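PDB 7C6O: cobalamin biosynthesis protein CobN from Mycobacterium tuberculosis, which probably acts as the large, catalytic subunit of cobaltochelatase, inserting cobalt into the corrin ring during cobalamin biosynthesis. Local coordinates for residues A370-A375 and M506-R511; I493-L498 and L533-W538; N502-V507 and R537-G542; F547-V552 and G582-I587. One frame throughout, in Å; residues are numbered along the deposited sequence.

The four contacts form one region of a mixed sheet and the helix that covers part of it. Interactions 1 and 3 share M506 and V507 of strand 503-507, with centres about 11 Å apart; interactions 2 and 3 share R537 and W538 of helix 530-539, about 7 Å apart. Interaction 1 pairs strand 503-507 with 369-373, interactions 2 and 3 place the helix on the neighbouring strands 492-500 and 503-507, and interaction 4, about 14 Å from interactions 1 and 2, continues the sheet from 551-555 to 586-591. Along the chain, interactions 1, 2 and 3 interleave and all close before interaction 4 opens. Sequence-distant pieces thus build one sheet with a helix packed on it.

Interaction 1 (A370-A375 and M506-R511)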
loop_
_atom_site.group_PDB
_atom_site.type_symbol
_atom_site.label_atom_id
_atom_site.label_comp_id
_atom_site.label_asym_id
_atom_site.label_seq_id
_atom_site.Cartn_x
_atom_site.Cartn_y
_atom_site.Cartn_z
ATOM N N ALA A 370 -2.489 13.049 -20.702
ATOM C CA ALA A 370 -2.547 11.654 -21.111
ATOM C C ALA A 370 -3.422 10.880 -20.133
ATOM O O ALA A 370 -3.182 10.909 -18.921
ATOM C CB ALA A 370 -1.146 11.043 -21.174
ATOM N N LEU A 371 -4.437 10.201 -20.660
ATOM C CA LEU A 371 -5.336 9.357 -19.880
ATOM C C LEU A 371 -4.987 7.905 -20.193
ATOM O O LEU A 371 -5.211 7.438 -21.314
ATOM C CB LEU A 371 -6.794 9.673 -20.216
ATOM C CG LEU A 371 -7.906 9.118 -19.327
ATOM C CD1 LEU A 371 -7.776 9.664 -17.919
ATOM C CD2 LEU A 371 -9.277 9.454 -19.905
ATOM N N VAL A 372 -4.428 7.195 -19.214
ATOM C CA VAL A 372 -3.896 5.851 -19.416
ATOM C C VAL A 372 -4.790 4.843 -18.701
ATOM O O VAL A 372 -5.128 5.026 -17.526
ATOM C CB VAL A 372 -2.442 5.744 -18.924
ATOM C CG1 VAL A 372 -1.905 4.329 -19.134
ATOM C CG2 VAL A 372 -1.568 6.759 -19.640
ATOM N N PHE A 373 -5.155 3.777 -19.409
ATOM C CA PHE A 373 -6.003 2.715 -18.886
ATOM C C PHE A 373 -5.179 1.457 -18.639
ATOM O O PHE A 373 -4.324 1.097 -19.454
ATOM C CB PHE A 373 -7.138 2.387 -19.863
ATOM C CG PHE A 373 -8.121 3.504 -20.062
ATOM C CD1 PHE A 373 -7.779 4.627 -20.799
ATOM C CD2 PHE A 373 -9.397 3.419 -19.534
ATOM C CE1 PHE A 373 -8.687 5.652 -20.990
ATOM C CE2 PHE A 373 -10.311 4.439 -19.723
ATOM C CZ PHE A 373 -9.956 5.556 -20.451
ATOM N N SER A 374 -5.450 0.783 -17.522
ATOM C CA SER A 374 -4.846 -0.516 -17.263
ATOM C C SER A 374 -5.358 -1.550 -18.263
ATOM O O SER A 374 -6.428 -1.399 -18.860
ATOM C CB SER A 374 -5.152 -0.984 -15.839
ATOM O OG SER A 374 -4.744 -0.029 -14.877
ATOM N N ALA A 375 -4.584 -2.620 -18.432
ATOM C CA ALA A 375 -4.918 -3.674 -19.379
ATOM C C ALA A 375 -4.626 -5.035 -18.764
ATOM O O ALA A 375 -4.016 -5.142 -17.697
ATOM C CB ALA A 375 -4.145 -3.517 -20.694
ATOM N N MET A 506 -4.629 6.175 -23.980
ATOM C CA MET A 506 -3.701 5.108 -24.314
ATOM C C MET A 506 -3.923 3.927 -23.386
ATOM O O MET A 506 -4.098 4.097 -22.178
ATOM C CB MET A 506 -2.243 5.588 -24.210
ATOM C CG MET A 506 -1.204 4.534 -24.571
ATOM S SD MET A 506 0.492 5.123 -24.374
ATOM C CE MET A 506 0.605 6.276 -25.734
ATOM N N VAL A 507 -3.926 2.732 -23.958
ATOM C CA VAL A 507 -3.879 1.521 -23.155
ATOM C C VAL A 507 -2.446 1.323 -22.684
ATOM O O VAL A 507 -1.503 1.422 -23.476
ATOM C CB VAL A 507 -4.377 0.310 -23.956
ATOM C CG1 VAL A 507 -4.308 -0.938 -23.101
ATOM C CG2 VAL A 507 -5.794 0.549 -24.451
ATOM N N GLN A 508 -2.280 1.075 -21.391
ATOM C CA GLN A 508 -0.951 0.861 -20.835
ATOM C C GLN A 508 -0.251 -0.259 -21.599
ATOM O O GLN A 508 -0.869 -1.301 -21.862
ATOM C CB GLN A 508 -1.054 0.519 -19.352
ATOM C CG GLN A 508 0.241 0.662 -18.581
ATOM C CD GLN A 508 0.035 0.528 -17.089
ATOM O OE1 GLN A 508 -0.666 -0.374 -16.629
ATOM N NE2 GLN A 508 0.638 1.432 -16.321
ATOM N N PRO A 509 1.009 -0.081 -21.992
ATOM C CA PRO A 509 1.670 -1.100 -22.802
ATOM C C PRO A 509 1.775 -2.403 -22.039
ATOM O O PRO A 509 1.795 -2.415 -20.794
ATOM C CB PRO A 509 3.055 -0.494 -23.074
ATOM C CG PRO A 509 2.916 0.955 -22.791
ATOM C CD PRO A 509 1.878 1.076 -21.732
ATOM N N PRO A 510 1.846 -3.529 -22.743
ATOM C CA PRO A 510 1.871 -4.821 -22.055
ATOM C C PRO A 510 3.179 -5.045 -21.312
ATOM O O PRO A 510 4.251 -4.599 -21.730
ATOM C CB PRO A 510 1.697 -5.832 -23.193
ATOM C CG PRO A 510 2.208 -5.132 -24.392
ATOM C CD PRO A 510 1.880 -3.678 -24.207
ATOM N N ARG A 511 3.065 -5.753 -20.186
ATOM C CA ARG A 511 4.225 -6.048 -19.354
ATOM C C ARG A 511 5.256 -6.881 -20.108
ATOM O O ARG A 511 6.467 -6.692 -19.936
ATOM C CB ARG A 511 3.756 -6.764 -18.087
ATOM C CG ARG A 511 4.851 -7.198 -17.149
ATOM C CD ARG A 511 5.391 -6.047 -16.324
ATOM N NE ARG A 511 6.359 -6.546 -15.356
ATOM C CZ ARG A 511 7.617 -6.846 -15.656
ATOM N NH1 ARG A 511 8.061 -6.686 -16.896
ATOM N NH2 ARG A 511 8.432 -7.308 -14.717
HETATM O O HOH W 1 -1.930 -2.444 -17.308
#
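The F373 ring meets the opposite strand by its edge: CD1 lies 4.0 Å from M506 O, which sits near the ring plane. With CG anti to the carbonyl carbon (chi1 -65°), the ring edge is placed beside the same oxygen that accepts the backbone N-H of F373. The other flat group, the Q508 amide, is held at both ends: OE1 accepts from N560 N, while NE2 is hydrogen-bonded to Y536 OH.

Three backbone hydrogen bonds fix the register: M506 N to L371 O (3.0 Å), F373 N to M506 O (3.0 Å) and Q508 N to F373 O (2.8 Å, 169° at the hydrogen). M506 O also receives the CA-H of V372, at 3.3 Å from V372 CA. The V372 and Q508 side chains cross at about a right angle, V372 CG1 lying 3.9 Å from Q508 CB, and beyond the paired residues A375 CB rests on V507 CG1 at 3.5 Å.

The alternation of bonds, with V372 facing M506 and F373 facing V507, is that of a parallel beta ladder. Strand 369-373 lies between 503-507 and 551-555 in the mixed sheet.

Interaction 2 (I493-L498 and L533-W538); sequences IVIAAL and LAAYRW
I493 and I495 supply most of the strand's side of this contact, and the side-chain contacts are carbon to carbon, apart from one methyl resting on a backbone carbonyl oxygen. The methyl-to-methyl contacts come first. I493 holds A534 CB in a fork, with CD1 at 3.7 Å and CG2 at 3.8 Å from that carbon. I495 CG2 lies 4.1 Å from A535 CB, so the two isoleucines address successive alanines of the helix.

A second group sets the tip of I495 against the helix backbone. Its CG1 is anti to the carbonyl carbon (chi1 -60°) and chi2 is extended, which carries CD1 out to 3.6 Å from A535 CA and 3.7 Å from A534 O. That carbonyl already accepts the helical N-H of W538, so the methyl packs against an oxygen whose hydrogen bond is made.

The third group concerns W538: I495 CD1 touches its CB at 3.9 Å, and A497 CB comes obliquely to the indole, 4.5 Å from CZ3. The indole NE1 is hydrogen-bonded to N545 O.

The axes of strand 493-495 and helical segment 533-538 approach to 8.9 Å, with their N-to-C directions 63° apart: apolar helix-on-sheet packing against the mixed sheet. Around them, strand 448-451 touches I495, A497 and W538, M506 of strand 503-507 continues the packing beside I495, and Y455 of helix 452-459 lies against I493.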
loop_
_atom_site.group_PDB
_atom_site.type_symbol
_atom_site.label_atom_id
_atom_site.label_comp_id
_atom_site.label_asym_id
_atom_site.label_seq_id
_atom_site.Cartn_x
_atom_site.Cartn_y
_atom_site.Cartn_z
ATOM N N ILE A 493 9.137 2.399 -33.899
ATOM C CA ILE A 493 8.311 1.767 -32.878
ATOM C C ILE A 493 6.904 2.338 -32.990
ATOM O O ILE A 493 6.705 3.551 -32.857
ATOM C CB ILE A 493 8.893 1.982 -31.473
ATOM C CG1 ILE A 493 10.310 1.410 -31.397
ATOM C CG2 ILE A 493 8.006 1.324 -30.428
ATOM C CD1 ILE A 493 11.008 1.665 -30.075
ATOM N N VAL A 494 5.931 1.466 -33.244
ATOM C CA VAL A 494 4.553 1.875 -33.490
ATOM C C VAL A 494 3.780 1.830 -32.180
ATOM O O VAL A 494 3.775 0.808 -31.482
ATOM C CB VAL A 494 3.895 0.975 -34.550
ATOM C CG1 VAL A 494 2.490 1.462 -34.863
ATOM C CG2 VAL A 494 4.744 0.937 -35.811
ATOM N N ILE A 495 3.117 2.936 -31.850
ATOM C CA ILE A 495 2.407 3.090 -30.586
ATOM C C ILE A 495 0.950 3.397 -30.895
ATOM O O ILE A 495 0.639 4.447 -31.471
ATOM C CB ILE A 495 3.028 4.195 -29.716
ATOM C CG1 ILE A 495 4.489 3.862 -29.401
ATOM C CG2 ILE A 495 2.222 4.377 -28.438
ATOM C CD1 ILE A 495 5.296 5.054 -28.958
ATOM N N ALA A 496 0.062 2.486 -30.513
ATOM C CA ALA A 496 -1.368 2.705 -30.676
ATOM C C ALA A 496 -1.874 3.625 -29.574
ATOM O O ALA A 496 -1.591 3.409 -28.392
ATOM C CB ALA A 496 -2.120 1.374 -30.647
ATOM N N ALA A 497 -2.619 4.656 -29.963
ATOM C CA ALA A 497 -3.173 5.600 -29.003
ATOM C C ALA A 497 -4.291 6.382 -29.674
ATOM O O ALA A 497 -4.298 6.557 -30.896
ATOM C CB ALA A 497 -2.104 6.558 -28.463
ATOM N N LEU A 498 -5.232 6.846 -28.859
ATOM C CA LEU A 498 -6.386 7.603 -29.326
ATOM C C LEU A 498 -6.169 9.071 -28.972
ATOM O O LEU A 498 -6.233 9.449 -27.799
ATOM C CB LEU A 498 -7.666 7.054 -28.702
ATOM C CG LEU A 498 -8.996 7.756 -28.972
ATOM C CD1 LEU A 498 -9.174 8.054 -30.451
ATOM C CD2 LEU A 498 -10.139 6.890 -28.455
ATOM N N LEU A 533 8.852 1.179 -22.994
ATOM C CA LEU A 533 9.572 2.412 -22.696
ATOM C C LEU A 533 9.276 3.491 -23.731
ATOM O O LEU A 533 9.075 4.658 -23.377
ATOM C CB LEU A 533 11.073 2.136 -22.619
ATOM C CG LEU A 533 11.513 1.180 -21.508
ATOM C CD1 LEU A 533 12.972 0.782 -21.684
ATOM C CD2 LEU A 533 11.291 1.810 -20.144
ATOM N N ALA A 534 9.240 3.119 -25.015
ATOM C CA ALA A 534 8.969 4.098 -26.063
ATOM C C ALA A 534 7.606 4.753 -25.874
ATOM O O ALA A 534 7.461 5.967 -26.063
ATOM C CB ALA A 534 9.057 3.440 -27.438
ATOM N N ALA A 535 6.596 3.964 -25.498
ATOM C CA ALA A 535 5.249 4.504 -25.353
ATOM C C ALA A 535 5.193 5.562 -24.258
ATOM O O ALA A 535 4.621 6.642 -24.451
ATOM C CB ALA A 535 4.261 3.374 -25.068
ATOM N N TYR A 536 5.783 5.275 -23.094
ATOM C CA TYR A 536 5.769 6.261 -22.018
ATOM C C TYR A 536 6.653 7.454 -22.348
ATOM O O TYR A 536 6.305 8.598 -22.030
ATOM C CB TYR A 536 6.196 5.620 -20.695
ATOM C CG TYR A 536 5.020 5.091 -19.917
ATOM C CD1 TYR A 536 4.218 5.946 -19.173
ATOM C CD2 TYR A 536 4.689 3.744 -19.948
ATOM C CE1 TYR A 536 3.125 5.472 -18.471
ATOM C CE2 TYR A 536 3.599 3.260 -19.248
ATOM C CZ TYR A 536 2.822 4.129 -18.512
ATOM O OH TYR A 536 1.736 3.656 -17.814
ATOM N N ARG A 537 7.797 7.215 -22.987
ATOM C CA ARG A 537 8.660 8.332 -23.352
ATOM C C ARG A 537 8.021 9.205 -24.423
ATOM O O ARG A 537 8.320 10.404 -24.501
ATOM C CB ARG A 537 10.027 7.814 -23.803
ATOM C CG ARG A 537 10.881 7.251 -22.665
ATOM C CD ARG A 537 11.262 8.335 -21.654
ATOM N NE ARG A 537 10.237 8.553 -20.634
ATOM C CZ ARG A 537 9.922 9.747 -20.142
ATOM N NH1 ARG A 537 10.541 10.834 -20.585
ATOM N NH2 ARG A 537 8.979 9.861 -19.215
ATOM N N TRP A 538 7.126 8.642 -25.242
ATOM C CA TRP A 538 6.434 9.470 -26.223
ATOM C C TRP A 538 5.393 10.368 -25.566
ATOM O O TRP A 538 5.097 11.452 -26.082
ATOM C CB TRP A 538 5.779 8.604 -27.300
ATOM C CG TRP A 538 4.896 9.416 -28.196
ATOM C CD1 TRP A 538 5.286 10.189 -29.251
ATOM C CD2 TRP A 538 3.476 9.570 -28.088
ATOM N NE1 TRP A 538 4.195 10.806 -29.813
ATOM C CE2 TRP A 538 3.071 10.441 -29.118
ATOM C CE3 TRP A 538 2.508 9.050 -27.224
ATOM C CZ2 TRP A 538 1.740 10.804 -29.308
ATOM C CZ3 TRP A 538 1.185 9.409 -27.416
ATOM C CH2 TRP A 538 0.814 10.276 -28.451
#

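Interaction 3 (N502-V507 and R537-G542)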
loop_
_atom_site.group_PDB
_atom_site.type_symbol
_atom_site.label_atom_id
_atom_site.label_comp_id
_atom_site.label_asym_id
_atom_site.label_seq_id
_atom_site.Cartn_x
_atom_site.Cartn_y
_atom_site.Cartn_z
ATOM N N ASN A 502 -6.214 18.188 -27.156
ATOM C CA ASN A 502 -5.004 18.156 -26.348
ATOM C C ASN A 502 -4.939 16.919 -25.463
ATOM O O ASN A 502 -4.203 16.908 -24.471
ATOM C CB ASN A 502 -4.892 19.423 -25.500
ATOM C CG ASN A 502 -4.444 20.622 -26.309
ATOM O OD1 ASN A 502 -3.817 20.475 -27.358
ATOM N ND2 ASN A 502 -4.758 21.817 -25.823
ATOM N N LEU A 503 -5.686 15.878 -25.807
ATOM C CA LEU A 503 -5.772 14.669 -25.009
ATOM C C LEU A 503 -5.253 13.480 -25.800
ATOM O O LEU A 503 -5.386 13.421 -27.024
ATOM C CB LEU A 503 -7.213 14.391 -24.582
ATOM C CG LEU A 503 -7.709 14.896 -23.231
ATOM C CD1 LEU A 503 -7.270 16.317 -22.953
ATOM C CD2 LEU A 503 -9.203 14.820 -23.253
ATOM N N VAL A 504 -4.668 12.524 -25.088
ATOM C CA VAL A 504 -4.362 11.219 -25.653
ATOM C C VAL A 504 -4.870 10.161 -24.686
ATOM O O VAL A 504 -4.617 10.237 -23.478
ATOM C CB VAL A 504 -2.856 11.039 -25.946
ATOM C CG1 VAL A 504 -2.015 11.239 -24.699
ATOM C CG2 VAL A 504 -2.596 9.665 -26.548
ATOM N N LEU A 505 -5.633 9.208 -25.208
ATOM C CA LEU A 505 -6.089 8.053 -24.450
ATOM C C LEU A 505 -5.282 6.852 -24.919
ATOM O O LEU A 505 -5.239 6.560 -26.119
ATOM C CB LEU A 505 -7.590 7.818 -24.638
ATOM C CG LEU A 505 -8.533 8.626 -23.735
ATOM C CD1 LEU A 505 -8.446 10.125 -24.014
ATOM C CD2 LEU A 505 -9.971 8.134 -23.874
ATOM N N MET A 506 -4.629 6.175 -23.980
ATOM C CA MET A 506 -3.701 5.108 -24.314
ATOM C C MET A 506 -3.923 3.927 -23.386
ATOM O O MET A 506 -4.098 4.097 -22.178
ATOM C CB MET A 506 -2.243 5.588 -24.210
ATOM C CG MET A 506 -1.204 4.534 -24.571
ATOM S SD MET A 506 0.492 5.123 -24.374
ATOM C CE MET A 506 0.605 6.276 -25.734
ATOM N N VAL A 507 -3.926 2.732 -23.958
ATOM C CA VAL A 507 -3.879 1.521 -23.155
ATOM C C VAL A 507 -2.446 1.323 -22.684
ATOM O O VAL A 507 -1.503 1.422 -23.476
ATOM C CB VAL A 507 -4.377 0.310 -23.956
ATOM C CG1 VAL A 507 -4.308 -0.938 -23.101
ATOM C CG2 VAL A 507 -5.794 0.549 -24.451
ATOM N N ARG A 537 7.797 7.215 -22.987
ATOM C CA ARG A 537 8.660 8.332 -23.352
ATOM C C ARG A 537 8.021 9.205 -24.423
ATOM O O ARG A 537 8.320 10.404 -24.501
ATOM C CB ARG A 537 10.027 7.814 -23.803
ATOM C CG ARG A 537 10.881 7.251 -22.665
ATOM C CD ARG A 537 11.262 8.335 -21.654
ATOM N NE ARG A 537 10.237 8.553 -20.634
ATOM C CZ ARG A 537 9.922 9.747 -20.142
ATOM N NH1 ARG A 537 10.541 10.834 -20.585
ATOM N NH2 ARG A 537 8.979 9.861 -19.215
ATOM N N TRP A 538 7.126 8.642 -25.242
ATOM C CA TRP A 538 6.434 9.470 -26.223
ATOM C C TRP A 538 5.393 10.368 -25.566
ATOM O O TRP A 538 5.097 11.452 -26.082
ATOM C CB TRP A 538 5.779 8.604 -27.300
ATOM C CG TRP A 538 4.896 9.416 -28.196
ATOM C CD1 TRP A 538 5.286 10.189 -29.251
ATOM C CD2 TRP A 538 3.476 9.570 -28.088
ATOM N NE1 TRP A 538 4.195 10.806 -29.813
ATOM C CE2 TRP A 538 3.071 10.441 -29.118
ATOM C CE3 TRP A 538 2.508 9.050 -27.224
ATOM C CZ2 TRP A 538 1.740 10.804 -29.308
ATOM C CZ3 TRP A 538 1.185 9.409 -27.416
ATOM C CH2 TRP A 538 0.814 10.276 -28.451
ATOM N N LEU A 539 4.824 9.939 -24.435
ATOM C CA LEU A 539 3.910 10.802 -23.698
ATOM C C LEU A 539 4.592 12.068 -23.201
ATOM O O LEU A 539 3.916 13.077 -22.973
ATOM C CB LEU A 539 3.311 10.052 -22.506
ATOM C CG LEU A 539 2.440 8.832 -22.798
ATOM C CD1 LEU A 539 1.964 8.196 -21.496
ATOM C CD2 LEU A 539 1.258 9.228 -23.670
ATOM N N ASP A 540 5.909 12.036 -23.034
ATOM C CA ASP A 540 6.665 13.139 -22.466
ATOM C C ASP A 540 7.207 14.025 -23.587
ATOM O O ASP A 540 6.799 13.923 -24.748
ATOM C CB ASP A 540 7.788 12.584 -21.590
ATOM C CG ASP A 540 8.194 13.531 -20.476
ATOM O OD1 ASP A 540 7.932 14.748 -20.588
ATOM O OD2 ASP A 540 8.788 13.050 -19.488
ATOM N N THR A 541 8.111 14.929 -23.242
ATOM C CA THR A 541 8.838 15.694 -24.238
ATOM C C THR A 541 10.139 14.981 -24.578
ATOM O O THR A 541 10.636 14.145 -23.820
ATOM C CB THR A 541 9.129 17.112 -23.740
ATOM O OG1 THR A 541 9.773 17.050 -22.462
ATOM C CG2 THR A 541 7.840 17.914 -23.618
ATOM N N GLY A 542 10.682 15.310 -25.742
ATOM C CA GLY A 542 11.962 14.761 -26.140
ATOM C C GLY A 542 11.963 14.250 -27.563
ATOM O O GLY A 542 12.808 14.644 -28.373
#
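V504 and L539 have the nearest CA atoms, 8.5 Å apart, so only side chains bridge the two backbones; this is helix-on-sheet packing. Strand 503-507 alternates in the usual beta manner: V504 and M506 direct their side chains toward 537-542, while L505, between them, is turned from it.

V504 splits its two methyls between neighbouring residues. CG1 occupies the crowded position between backbone N and carbonyl carbon (chi1 57°) and reaches L539 CD2 at 4.0 Å; CG2 arrives at the indole edge, near its plane, 3.9 Å from W538 CZ3. M506 reaches the same pair by another route. Its chain runs out straight and then bends at chi3 (-71°), swinging the terminal methyl across, so that CE lies 3.6 Å from W538 CZ3, obliquely to the ring, and 3.7 Å from L539 CD2. V504 and M506 therefore each touch both W538 and L539, closing a four-membered apolar cluster, with A370 and A497 of the adjoining strands packed beside it.

Within 537-542, R537 of the helix and D540 in the following loop form a salt bridge, and D540 OD1 has a second charged partner in R355. Both terminal nitrogens of R537 grip a single oxygen end-on: D540 OD2 lies 3.0 Å from R537 NH1 and 3.2 Å from R537 NH2, close to the guanidinium plane.

Interaction 4 (F547-V552 and G582-I587); sequences FGAHAV and GDLPLI
V552 is hydrogen-bonded through both its backbone polar groups: its N donates to P585 O at 2.8 Å (171° at the hydrogen) and its O accepts from I587 N, also at 2.8 Å (174°). The two nearly straight bonds flank L586, the pattern of a parallel bridge between V552 and L586; the CA-H of L586 also approaches V552 O.

Side chains fill in around this pair. V552 CG1, anti to the backbone N (chi1 177°), meets L586 CD1 at 3.9 Å, and its other branch, CG2, turns to L584 CD1 at 4.0 Å. A551 CB packs against P585 CB at 4.1 Å and also touches I587 CD1. Just before the strands pair, carbonyls meet carbon: H550 O comes within 3.3 Å of P585 CD, and A549 O within 3.6 Å of L584 CD2.

Around these approaches, polar contacts tie the flanking residues to the rest of the fold. H550 ND1 is hydrogen-bonded to the backbone N of R368, R368 NE to G548 O, and H606 NE2 to L584 O. D583 forms a salt bridge with R348.

G582 leaves helix 576-581 with positive phi. The contact joins the two parallel strands of a beta-alpha-beta unit, 551-555 and 586-591, with that helix in the connection. On its other edge strand 551-555 pairs with 369-373, while 586-591 pairs onward with 608-612. Helix 343-361 touches H550, L584 and P585, and helix 807-815 covers A551 and I587.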
loop_
_atom_site.group_PDB
_atom_site.type_symbol
_atom_site.label_atom_id
_atom_site.label_comp_id
_atom_site.label_asym_id
_atom_site.label_seq_id
_atom_site.Cartn_x
_atom_site.Cartn_y
_atom_site.Cartn_z
ATOM N N PHE A 547 4.285 13.713 -27.532
ATOM C CA PHE A 547 3.013 14.298 -27.116
ATOM C C PHE A 547 3.228 15.491 -26.191
ATOM O O PHE A 547 2.519 16.498 -26.294
ATOM C CB PHE A 547 2.146 13.236 -26.443
ATOM C CG PHE A 547 0.835 13.758 -25.927
ATOM C CD1 PHE A 547 -0.184 14.097 -26.803
ATOM C CD2 PHE A 547 0.621 13.903 -24.568
ATOM C CE1 PHE A 547 -1.392 14.578 -26.329
ATOM C CE2 PHE A 547 -0.585 14.383 -24.087
ATOM C CZ PHE A 547 -1.592 14.722 -24.971
ATOM N N GLY A 548 4.199 15.398 -25.284
ATOM C CA GLY A 548 4.486 16.492 -24.378
ATOM C C GLY A 548 3.386 16.733 -23.363
ATOM O O GLY A 548 2.944 17.871 -23.176
ATOM N N ALA A 549 2.940 15.666 -22.702
ATOM C CA ALA A 549 1.892 15.784 -21.697
ATOM C C ALA A 549 2.348 16.647 -20.529
ATOM O O ALA A 549 3.494 16.562 -20.079
ATOM C CB ALA A 549 1.492 14.400 -21.184
ATOM N N HIS A 550 1.435 17.484 -20.032
ATOM C CA HIS A 550 1.680 18.179 -18.776
ATOM C C HIS A 550 1.473 17.266 -17.575
ATOM O O HIS A 550 2.082 17.489 -16.521
ATOM C CB HIS A 550 0.779 19.409 -18.669
ATOM C CG HIS A 550 1.136 20.499 -19.631
ATOM N ND1 HIS A 550 0.400 20.761 -20.766
ATOM C CD2 HIS A 550 2.164 21.379 -19.637
ATOM C CE1 HIS A 550 0.954 21.765 -21.425
ATOM N NE2 HIS A 550 2.026 22.158 -20.760
ATOM N N ALA A 551 0.629 16.244 -17.711
ATOM C CA ALA A 551 0.374 15.309 -16.624
ATOM C C ALA A 551 -0.217 14.025 -17.188
ATOM O O ALA A 551 -0.808 14.008 -18.272
ATOM C CB ALA A 551 -0.567 15.905 -15.571
ATOM N N VAL A 552 -0.050 12.949 -16.426
ATOM C CA VAL A 552 -0.649 11.654 -16.722
ATOM C C VAL A 552 -1.737 11.393 -15.690
ATOM O O VAL A 552 -1.522 11.594 -14.488
ATOM C CB VAL A 552 0.401 10.528 -16.707
ATOM C CG1 VAL A 552 -0.259 9.174 -16.954
ATOM C CG2 VAL A 552 1.490 10.799 -17.734
ATOM N N GLY A 582 9.751 9.205 -15.630
ATOM C CA GLY A 582 10.530 10.436 -15.631
ATOM C C GLY A 582 9.949 11.487 -14.704
ATOM O O GLY A 582 9.538 11.199 -13.575
ATOM N N ASP A 583 9.909 12.729 -15.189
ATOM C CA ASP A 583 9.392 13.863 -14.434
ATOM C C ASP A 583 7.885 14.050 -14.577
ATOM O O ASP A 583 7.348 15.029 -14.046
ATOM C CB ASP A 583 10.093 15.159 -14.869
ATOM C CG ASP A 583 11.576 15.166 -14.552
ATOM O OD1 ASP A 583 11.998 14.449 -13.622
ATOM O OD2 ASP A 583 12.320 15.903 -15.234
ATOM N N LEU A 584 7.193 13.152 -15.266
ATOM C CA LEU A 584 5.773 13.355 -15.563
ATOM C C LEU A 584 4.926 13.323 -14.298
ATOM O O LEU A 584 4.966 12.327 -13.561
ATOM C CB LEU A 584 5.280 12.289 -16.536
ATOM C CG LEU A 584 5.685 12.417 -18.000
ATOM C CD1 LEU A 584 5.352 11.132 -18.738
ATOM C CD2 LEU A 584 4.983 13.603 -18.642
ATOM N N PRO A 585 4.153 14.369 -14.006
ATOM C CA PRO A 585 3.196 14.286 -12.896
ATOM C C PRO A 585 2.180 13.184 -13.152
ATOM O O PRO A 585 1.705 13.000 -14.274
ATOM C CB PRO A 585 2.538 15.672 -12.886
ATOM C CG PRO A 585 3.532 16.570 -13.575
ATOM C CD PRO A 585 4.175 15.708 -14.622
ATOM N N LEU A 586 1.861 12.436 -12.099
ATOM C CA LEU A 586 0.940 11.307 -12.184
ATOM C C LEU A 586 -0.201 11.513 -11.199
ATOM O O LEU A 586 0.024 11.605 -9.986
ATOM C CB LEU A 586 1.664 9.985 -11.908
ATOM C CG LEU A 586 0.815 8.710 -11.850
ATOM C CD1 LEU A 586 0.084 8.476 -13.164
ATOM C CD2 LEU A 586 1.676 7.499 -11.488
ATOM N N ILE A 587 -1.419 11.590 -11.724
ATOM C CA ILE A 587 -2.635 11.738 -10.932
ATOM C C ILE A 587 -3.435 10.453 -11.085
ATOM O O ILE A 587 -3.620 9.965 -12.206
ATOM C CB ILE A 587 -3.442 12.968 -11.380
ATOM C CG1 ILE A 587 -2.575 14.225 -11.262
ATOM C CG2 ILE A 587 -4.717 13.102 -10.557
ATOM C CD1 ILE A 587 -3.065 15.385 -12.089
#